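Local coordinates for endo-alpha-mannosidase (Bacteroides thetaiotaomicron, PDB 4ACY), which probably cleaves internal alpha-mannosidic linkages of N-glycan-type chains as a family GH99 endo-acting glycoside hydrolase, at residues G95-N100 with N328-G333. Numbering follows the deposited sequence.
Sequences GTYSSN and NEWHEG
Tyr97 of the irregular loop 95-100 meets Asn328 and Trp330 of a second irregular loop, 328-333; the backbones stay apart and side chains span the gap. On one side an inverse gamma turn at Thr96 leads into Tyr97, and Ser98 OG accepts from Asn100 N in an ST turn. On the other an inverse gamma turn is centred on Glu329. The phenol of Tyr97 reaches across with its hydroxyl foremost. Asn328 ND2 donates to Tyr97 OH at 3.0 Å, with a nearly straight N-H...O angle of 170°. The bond lies in the amide plane, and ring and amide are almost coplanar, 8° apart. Asn328 CG sits between its backbone N and carbonyl carbon (chi1 64°), which directs the amide to the phenol. The amide is held at its other end too, where OD1 accepts a hydrogen bond from Tyr47 N. Trp330 meets the hydroxyl with the edge of its indole, NE1 lying 3.4 Å from Tyr97 OH. Both Tyr97 OH and Trp330 NE1 hydrogen-bond Glu337 OE1, so one carboxylate oxygen ties the two rings together. A phenylalanine at Tyr97 would probably leave Asn328 ND2 without this acceptor and Glu337 with one partner fewer. All three touching residues are buried. The contact joins the loop leading into helix 102-115 to the loop following the last barrel strand, 322-324, at the C-terminal ends of the strands of a TIM barrel, where this fold places its active site.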
ATOM      1  N   GLY A  95      16.688   4.620   9.825  1.00 18.38           N
ATOM      2  CA  GLY A  95      17.282   5.826   9.264  1.00 18.43           C
ATOM      3  C   GLY A  95      16.873   6.065   7.829  1.00 18.78           C
ATOM      4  O   GLY A  95      15.803   5.608   7.398  1.00 19.44           O
ATOM      5  N   THR A  96      17.730   6.766   7.095  1.00 18.90           N
ATOM      6  CA  THR A  96      17.507   7.039   5.669  1.00 18.55           C
ATOM      7  C   THR A  96      17.967   5.848   4.872  1.00 18.17           C
ATOM      8  O   THR A  96      19.005   5.873   4.208  1.00 19.29           O
ATOM      9  CB  THR A  96      18.206   8.337   5.189  1.00 18.98           C
ATOM     10  OG1 THR A  96      19.599   8.332   5.587  1.00 19.10           O
ATOM     11  CG2 THR A  96      17.504   9.534   5.777  1.00 19.29           C
ATOM     12  N   TYR A  97      17.185   4.778   4.959  1.00 17.93           N
ATOM     13  CA  TYR A  97      17.595   3.515   4.389  1.00 17.84           C
ATOM     14  C   TYR A  97      17.417   3.412   2.892  1.00 18.35           C
ATOM     15  O   TYR A  97      16.668   4.181   2.285  1.00 18.31           O
ATOM     16  CB  TYR A  97      16.877   2.364   5.060  1.00 17.14           C
ATOM     17  CG  TYR A  97      15.356   2.347   4.967  1.00 17.04           C
ATOM     18  CD1 TYR A  97      14.709   1.898   3.802  1.00 16.86           C
ATOM     19  CD2 TYR A  97      14.571   2.677   6.071  1.00 16.87           C
ATOM     20  CE1 TYR A  97      13.320   1.823   3.739  1.00 16.66           C
ATOM     21  CE2 TYR A  97      13.183   2.587   6.020  1.00 16.69           C
ATOM     22  CZ  TYR A  97      12.568   2.158   4.849  1.00 16.80           C
ATOM     23  OH  TYR A  97      11.190   2.072   4.816  1.00 16.35           O
ATOM     24  N   SER A  98      18.101   2.437   2.299  1.00 18.67           N
ATOM     25  CA  SER A  98      17.901   2.137   0.884  1.00 19.05           C
ATOM     26  C   SER A  98      17.033   0.899   0.709  1.00 18.89           C
ATOM     27  O   SER A  98      17.266  -0.136   1.334  1.00 18.95           O
ATOM     28  CB  SER A  98      19.213   1.876   0.168  1.00 19.53           C
ATOM     29  OG  SER A  98      18.961   1.390  -1.150  1.00 20.24           O
ATOM     30  N   SER A  99      16.068   1.000  -0.196  1.00 19.32           N
ATOM     31  CA  SER A  99      15.227  -0.135  -0.563  1.00 19.10           C
ATOM     32  C   SER A  99      16.028  -1.214  -1.294  1.00 20.09           C
ATOM     33  O   SER A  99      15.573  -2.351  -1.420  1.00 19.90           O
ATOM     34  CB  SER A  99      14.077   0.348  -1.449  1.00 18.71           C
ATOM     35  OG  SER A  99      13.213   1.223  -0.738  1.00 17.45           O
ATOM     36  N   ASN A 100      17.213  -0.851  -1.779  1.00 21.29           N
ATOM     37  CA  ASN A 100      18.101  -1.799  -2.463  1.00 22.28           C
ATOM     38  C   ASN A 100      19.146  -2.444  -1.576  1.00 22.50           C
ATOM     39  O   ASN A 100      20.059  -3.104  -2.081  1.00 23.15           O
ATOM     40  CB  ASN A 100      18.780  -1.126  -3.658  1.00 23.92           C
ATOM     41  CG  ASN A 100      17.780  -0.577  -4.634  1.00 25.13           C
ATOM     42  OD1 ASN A 100      17.865   0.583  -5.049  1.00 27.14           O
ATOM     43  ND2 ASN A 100      16.780  -1.392  -4.970  1.00 24.75           N
ATOM     44  N   ASN A 328       5.219   1.340   4.948  1.00 13.07           N
ATOM     45  CA  ASN A 328       6.284   2.337   4.964  1.00 13.08           C
ATOM     46  C   ASN A 328       6.112   3.475   3.970  1.00 12.64           C
ATOM     47  O   ASN A 328       7.057   3.829   3.252  1.00 12.66           O
ATOM     48  CB  ASN A 328       7.670   1.681   4.785  1.00 13.01           C
ATOM     49  CG  ASN A 328       7.843   0.999   3.429  1.00 13.21           C
ATOM     50  OD1 ASN A 328       6.863   0.621   2.770  1.00 13.50           O
ATOM     51  ND2 ASN A 328       9.107   0.828   3.011  1.00 13.22           N
ATOM     52  N   GLU A 329       4.913   4.049   3.949  1.00 13.28           N
ATOM     53  CA  GLU A 329       4.708   5.296   3.203  1.00 13.29           C
ATOM     54  C   GLU A 329       5.007   6.418   4.193  1.00 13.50           C
ATOM     55  O   GLU A 329       4.099   7.008   4.796  1.00 13.61           O
ATOM     56  CB  GLU A 329       3.274   5.383   2.669  1.00 13.37           C
ATOM     57  CG  GLU A 329       3.152   5.958   1.227  1.00 13.51           C
ATOM     58  CD  GLU A 329       3.681   7.389   1.057  1.00 13.97           C
ATOM     59  OE1 GLU A 329       4.408   7.891   1.935  1.00 13.56           O
ATOM     60  OE2 GLU A 329       3.379   8.017   0.001  1.00 14.12           O
ATOM     61  N   TRP A 330       6.302   6.667   4.382  1.00 13.79           N
ATOM     62  CA  TRP A 330       6.783   7.620   5.367  1.00 13.63           C
ATOM     63  C   TRP A 330       6.305   9.031   5.069  1.00 13.89           C
ATOM     64  O   TRP A 330       6.003   9.790   6.003  1.00 14.03           O
ATOM     65  CB  TRP A 330       8.321   7.553   5.491  1.00 13.89           C
ATOM     66  CG  TRP A 330       8.755   6.319   6.233  1.00 14.05           C
ATOM     67  CD1 TRP A 330       9.070   5.108   5.692  1.00 14.20           C
ATOM     68  CD2 TRP A 330       8.870   6.164   7.663  1.00 14.25           C
ATOM     69  NE1 TRP A 330       9.398   4.214   6.686  1.00 14.21           N
ATOM     70  CE2 TRP A 330       9.269   4.831   7.904  1.00 14.26           C
ATOM     71  CE3 TRP A 330       8.671   7.023   8.759  1.00 14.50           C
ATOM     72  CZ2 TRP A 330       9.494   4.333   9.201  1.00 14.32           C
ATOM     73  CZ3 TRP A 330       8.893   6.525  10.046  1.00 14.39           C
ATOM     74  CH2 TRP A 330       9.296   5.188  10.248  1.00 14.52           C
ATOM     75  N   HIS A 331       6.193   9.382   3.786  1.00 14.02           N
ATOM     76  CA  HIS A 331       5.816  10.764   3.447  1.00 14.12           C
ATOM     77  C   HIS A 331       4.448  11.093   3.983  1.00 13.73           C
ATOM     78  O   HIS A 331       4.163  12.253   4.267  1.00 14.34           O
ATOM     79  CB  HIS A 331       5.794  11.020   1.937  1.00 14.14           C
ATOM     80  CG  HIS A 331       7.019  10.563   1.218  1.00 15.00           C
ATOM     81  ND1 HIS A 331       8.283  11.030   1.516  1.00 15.30           N
ATOM     82  CD2 HIS A 331       7.162   9.707   0.185  1.00 15.03           C
ATOM     83  CE1 HIS A 331       9.159  10.451   0.710  1.00 15.45           C
ATOM     84  NE2 HIS A 331       8.501   9.654  -0.116  1.00 15.60           N
ATOM     85  N   GLU A 332       3.597  10.076   4.120  1.00 13.54           N
ATOM     86  CA  GLU A 332       2.207  10.306   4.491  1.00 13.14           C
ATOM     87  C   GLU A 332       1.889   9.934   5.935  1.00 13.24           C
ATOM     88  O   GLU A 332       0.747  10.040   6.372  1.00 12.60           O
ATOM     89  CB  GLU A 332       1.271   9.579   3.522  1.00 13.64           C
ATOM     90  CG  GLU A 332       1.377  10.183   2.124  1.00 13.84           C
ATOM     91  CD  GLU A 332       0.366   9.649   1.150  1.00 14.47           C
ATOM     92  OE1 GLU A 332      -0.149   8.518   1.346  1.00 15.10           O
ATOM     93  OE2 GLU A 332       0.128  10.348   0.129  1.00 14.40           O
ATOM     94  N   GLY A 333       2.919   9.539   6.675  1.00 12.99           N
ATOM     95  CA  GLY A 333       2.760   9.311   8.115  1.00 13.30           C
ATOM     96  C   GLY A 333       1.825   8.158   8.410  1.00 13.43           C
ATOM     97  O   GLY A 333       1.179   8.117   9.461  1.00 14.25           O
TER